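PDB 2PBP: enoyl-CoA hydratase subunit I from Geobacillus kaustophilus, which probably acts as a hydro-lyase of the enoyl-CoA hydratase (crotonase) family, adding water across the double bond of enoyl-CoA thioesters in beta-oxidation. Local coordinates for residues A[219-222]-A[223-227]; A[41-44]-A[45-48]. All coordinates share one frame; numbering follows the deposited sequence.

Contact 1 of 2, residues A[219-222]-A[223-227]; sequences PLYE and GMQFE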
loop_
_atom_site.group_PDB
_atom_site.type_symbol
_atom_site.label_atom_id
_atom_site.label_comp_id
_atom_site.label_asym_id
_atom_site.label_seq_id
_atom_site.Cartn_x
_atom_site.Cartn_y
_atom_site.Cartn_z
ATOM N N PRO A 219 11.656 1.971 -5.881
ATOM C CA PRO A 219 11.272 1.077 -6.976
ATOM C C PRO A 219 10.945 -0.211 -6.211
ATOM O O PRO A 219 11.553 -0.476 -5.171
ATOM C CB PRO A 219 12.562 0.944 -7.780
ATOM C CG PRO A 219 13.209 2.273 -7.586
ATOM C CD PRO A 219 13.002 2.526 -6.108
ATOM N N LEU A 220 10.005 -1.006 -6.708
ATOM C CA LEU A 220 9.598 -2.233 -6.021
ATOM C C LEU A 220 10.709 -3.113 -5.446
ATOM O O LEU A 220 10.711 -3.413 -4.250
ATOM C CB LEU A 220 8.721 -3.083 -6.943
ATOM C CG LEU A 220 8.223 -4.411 -6.363
ATOM C CD1 LEU A 220 7.355 -4.147 -5.138
ATOM C CD2 LEU A 220 7.433 -5.165 -7.423
ATOM N N TYR A 221 11.647 -3.535 -6.291
ATOM C CA TYR A 221 12.727 -4.407 -5.840
ATOM C C TYR A 221 13.477 -3.873 -4.622
ATOM O O TYR A 221 13.720 -4.611 -3.667
ATOM C CB TYR A 221 13.725 -4.655 -6.975
ATOM C CG TYR A 221 14.781 -5.683 -6.627
ATOM C CD1 TYR A 221 14.476 -7.042 -6.599
ATOM C CD2 TYR A 221 16.081 -5.293 -6.308
ATOM C CE1 TYR A 221 15.438 -7.990 -6.261
ATOM C CE2 TYR A 221 17.052 -6.230 -5.968
ATOM C CZ TYR A 221 16.725 -7.577 -5.947
ATOM O OH TYR A 221 17.685 -8.509 -5.617
ATOM N N GLU A 222 13.847 -2.598 -4.655
ATOM C CA GLU A 222 14.574 -2.005 -3.539
ATOM C C GLU A 222 13.675 -1.757 -2.323
ATOM O O GLU A 222 14.143 -1.760 -1.185
ATOM C CB GLU A 222 15.260 -0.711 -3.980
ATOM C CG GLU A 222 16.375 -0.912 -5.020
ATOM C CD GLU A 222 17.428 -1.939 -4.594
ATOM O OE1 GLU A 222 17.736 -2.026 -3.386
ATOM O OE2 GLU A 222 17.964 -2.652 -5.471
ATOM N N GLY A 223 12.383 -1.553 -2.565
ATOM C CA GLY A 223 11.460 -1.348 -1.463
ATOM C C GLY A 223 11.340 -2.655 -0.699
ATOM O O GLY A 223 11.250 -2.674 0.530
ATOM N N MET A 224 11.344 -3.759 -1.439
ATOM C CA MET A 224 11.255 -5.083 -0.835
ATOM C C MET A 224 12.560 -5.427 -0.112
ATOM O O MET A 224 12.550 -6.133 0.897
ATOM C CB MET A 224 10.928 -6.127 -1.912
ATOM C CG MET A 224 9.464 -6.054 -2.365
ATOM S SD MET A 224 9.036 -7.157 -3.729
ATOM C CE MET A 224 9.211 -8.739 -2.924
ATOM N N GLN A 225 13.677 -4.921 -0.628
ATOM C CA GLN A 225 14.981 -5.149 -0.003
ATOM C C GLN A 225 14.981 -4.533 1.394
ATOM O O GLN A 225 15.513 -5.110 2.341
ATOM C CB GLN A 225 16.096 -4.505 -0.836
ATOM C CG GLN A 225 16.555 -5.331 -2.021
ATOM C CD GLN A 225 17.410 -6.509 -1.593
ATOM O OE1 GLN A 225 18.537 -6.337 -1.109
ATOM N NE2 GLN A 225 16.877 -7.712 -1.758
ATOM N N PHE A 226 14.385 -3.349 1.510
ATOM C CA PHE A 226 14.315 -2.650 2.790
ATOM C C PHE A 226 13.296 -3.350 3.686
ATOM O O PHE A 226 13.543 -3.592 4.864
ATOM C CB PHE A 226 13.895 -1.193 2.570
ATOM C CG PHE A 226 13.882 -0.368 3.828
ATOM C CD1 PHE A 226 15.018 0.330 4.233
ATOM C CD2 PHE A 226 12.741 -0.304 4.619
ATOM C CE1 PHE A 226 15.013 1.082 5.415
ATOM C CE2 PHE A 226 12.725 0.441 5.799
ATOM C CZ PHE A 226 13.863 1.134 6.197
ATOM N N GLU A 227 12.145 -3.668 3.107
ATOM C CA GLU A 227 11.066 -4.332 3.826
ATOM C C GLU A 227 11.534 -5.573 4.591
ATOM O O GLU A 227 11.258 -5.716 5.788
ATOM C CB GLU A 227 9.975 -4.722 2.831
ATOM C CG GLU A 227 8.771 -5.421 3.432
ATOM C CD GLU A 227 7.917 -6.055 2.354
ATOM O OE1 GLU A 227 8.443 -6.941 1.653
ATOM O OE2 GLU A 227 6.737 -5.669 2.199
HETATM O O HOH W 1 14.705 -7.443 -3.139
#

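Contact 2 of 2, residues A[41-44]-A[45-48]; sequences VEAF and DRNE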
loop_
_atom_site.group_PDB
_atom_site.type_symbol
_atom_site.label_atom_id
_atom_site.label_comp_id
_atom_site.label_asym_id
_atom_site.label_seq_id
_atom_site.Cartn_x
_atom_site.Cartn_y
_atom_site.Cartn_z
ATOM N N VAL A 41 4.986 17.221 18.649
ATOM C CA VAL A 41 4.987 15.917 17.999
ATOM C C VAL A 41 6.295 15.162 18.230
ATOM O O VAL A 41 6.282 13.964 18.505
ATOM C CB VAL A 41 4.737 16.045 16.479
ATOM C CG1 VAL A 41 4.893 14.688 15.808
ATOM C CG2 VAL A 41 3.336 16.588 16.230
ATOM N N GLU A 42 7.428 15.851 18.123
ATOM C CA GLU A 42 8.702 15.183 18.338
ATOM C C GLU A 42 8.823 14.710 19.786
ATOM O O GLU A 42 9.424 13.671 20.051
ATOM C CB GLU A 42 9.873 16.102 17.964
ATOM C CG GLU A 42 9.916 16.444 16.472
ATOM C CD GLU A 42 11.196 17.146 16.060
ATOM O OE1 GLU A 42 11.783 17.858 16.903
ATOM O OE2 GLU A 42 11.609 17.001 14.890
ATOM N N ALA A 43 8.234 15.458 20.713
ATOM C CA ALA A 43 8.275 15.085 22.124
ATOM C C ALA A 43 7.528 13.766 22.332
ATOM O O ALA A 43 8.036 12.847 22.977
ATOM C CB ALA A 43 7.653 16.178 22.970
ATOM N N PHE A 44 6.318 13.676 21.786
ATOM C CA PHE A 44 5.527 12.456 21.907
ATOM C C PHE A 44 6.192 11.312 21.136
ATOM O O PHE A 44 6.110 10.154 21.540
ATOM C CB PHE A 44 4.106 12.661 21.358
ATOM C CG PHE A 44 3.145 13.308 22.330
ATOM C CD1 PHE A 44 3.283 13.128 23.705
ATOM C CD2 PHE A 44 2.061 14.046 21.861
ATOM C CE1 PHE A 44 2.352 13.668 24.594
ATOM C CE2 PHE A 44 1.123 14.591 22.739
ATOM C CZ PHE A 44 1.270 14.401 24.110
ATOM N N ASP A 45 6.840 11.639 20.022
ATOM C CA ASP A 45 7.506 10.631 19.196
ATOM C C ASP A 45 8.650 9.967 19.964
ATOM O O ASP A 45 8.902 8.772 19.796
ATOM C CB ASP A 45 8.024 11.274 17.898
ATOM C CG ASP A 45 8.436 10.248 16.842
ATOM O OD1 ASP A 45 7.893 9.124 16.827
ATOM O OD2 ASP A 45 9.300 10.577 16.001
ATOM N N ARG A 46 9.323 10.739 20.817
ATOM C CA ARG A 46 10.440 10.228 21.616
ATOM C C ARG A 46 9.975 9.475 22.868
ATOM O O ARG A 46 10.742 8.712 23.458
ATOM C CB ARG A 46 11.356 11.375 22.060
ATOM C CG ARG A 46 11.970 12.203 20.940
ATOM C CD ARG A 46 13.001 13.187 21.495
ATOM N NE ARG A 46 12.419 14.198 22.382
ATOM C CZ ARG A 46 11.972 15.386 21.980
ATOM N NH1 ARG A 46 12.036 15.727 20.700
ATOM N NH2 ARG A 46 11.464 16.237 22.861
ATOM N N ASN A 47 8.727 9.700 23.272
ATOM C CA ASN A 47 8.151 9.065 24.460
ATOM C C ASN A 47 7.638 7.661 24.127
ATOM O O ASN A 47 6.624 7.510 23.450
ATOM C CB ASN A 47 6.990 9.918 24.990
ATOM C CG ASN A 47 6.512 9.477 26.366
ATOM O OD1 ASN A 47 6.667 8.321 26.755
ATOM N ND2 ASN A 47 5.909 10.405 27.103
ATOM N N GLU A 48 8.324 6.635 24.615
ATOM C CA GLU A 48 7.905 5.270 24.329
ATOM C C GLU A 48 6.564 4.894 24.951
ATOM O O GLU A 48 5.994 3.854 24.624
ATOM C CB GLU A 48 8.999 4.280 24.748
ATOM C CG GLU A 48 10.148 4.226 23.742
ATOM C CD GLU A 48 11.259 3.275 24.142
ATOM O OE1 GLU A 48 10.973 2.078 24.370
ATOM O OE2 GLU A 48 12.422 3.726 24.222
#

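Contact 1 of 2, residues A[219-222]-A[223-227]
The ring of Tyr221 and the side-chain amide of Gln225 lie side by side and point the same way, their planes only 8° apart. A water sits over one face of the ring, displaced toward its rim, and the carboxylate atom OE2 of Glu222 lies in plane at the ring's edge. Tyr221 OH comes 4.0 Å from Gln225 NE2, a neighbouring position and not a bond. The water links Gln225 NE2 to the backbone O of Tyr221. It accepts from Gln225 NE2 at 2.6 Å, and it can donate to Tyr221 O, though it has more acceptors in reach than protons. Its distance to Tyr221 O is 3.0 Å. Gln225 reaches it because its chain bends at chi2 (-75°). Glu222 OE1 lies 3.8 Å from Gln225 CG, beside the aliphatic part of that chain. On another side of the helix, Leu220 CD1 lies 3.7 Å from Met224 SD. Leu220 CG is turned away from its own backbone N (chi1 180°), which carries the methyl to the sulfur. Met224 also packs on Gly142 of the second subunit, and Leu220 on Arg146 of that subunit. With an alanine in place of Met224, Leu220 CD1 would probably lose its sulfur neighbour and a gap would open toward Gly142 of the second subunit. Pro219 is the N-cap residue, and its O accepts from Gly223 N at 2.9 Å in the first of a run of i to i+4 bonds, four of which join 219-222 to 223-227. The first two turns of helix 220-234 thus keep a polar, water-linked face separate from the apolar Leu220-Met224 pair, which is laid against the second subunit.

Contact 2 of 2, residues A[41-44]-A[45-48]
In the last turn of helix 31-46, within the beta-alpha-beta unit of strands 15-20 and 52-57, Arg46 folds back over Glu42 and Ala43. One face of the Arg46 guanidinium covers the backbone: Glu42 O lies 3.3 Å above its plane and Ala43 CA 3.5 Å above it, both displaced toward the rim. The bend at chi3 (-64°) turns the otherwise extended chain back along the helix. Arg46 NH1 comes 3.5 Å from Glu42 CB, and Arg46 NH2 lies 3.8 Å from Ala43 CB. Arg46 CG packs closely on Glu42 O, at 3.1 Å. The same oxygen accepts from Arg46 N at 3.0 Å, so it is held by the backbone and covered by the side chain. Glu42 and Arg46 do not form a salt bridge; OE1 of Glu42 pairs with Arg90, while Arg46 would probably still feel its negative charge. Asp45 N donates to Val41 O at 2.8 Å. The Asp45 carboxylate turns away from 41-44; its OD1 bonds with Thr96 OG1, and its OD2 accepts weakly from Lys95 N.

The bonds then weaken. Arg46 N also donates weakly to Ala43 O, and Asn47 N donates to Phe44 O and weakly to Ala43 O. The approach of Asn47 N to Phe44 O is from above the carbonyl plane, at a C=O...N angle of 105°. Asn47 OD1 is hydrogen-bonded to Lys49 N, at the start of the link to strand 52-57. On the sheet-facing side, Val41 and Phe44 pack on Ile18 of strand 15-20. Val41 also meets Leu55 and Phe44 meets Ile53, both of strand 52-57, while Phe44 reaches strand 7-12 at Ala9 and Gln11.

Contact 2 comes first along the chain and contact 1 much later, yet both belong to the crotonase-type domain. Their centres are 28 Å apart and their nearest atoms about 14 Å, so they do not touch. Contact 2 ends a helix of the core, its centre about 14 Å from the centre of the chain. Contact 1 starts a helix of the C-terminal part, about 24 Å from that centre. The difference shows in their surroundings: residues 219-227 meet the second subunit, whereas no other chain of the assembly touches 41-48. Neither contact contains a bound ligand. Together they represent a helix end packed on the sheet and a helix start at the interface with the second subunit.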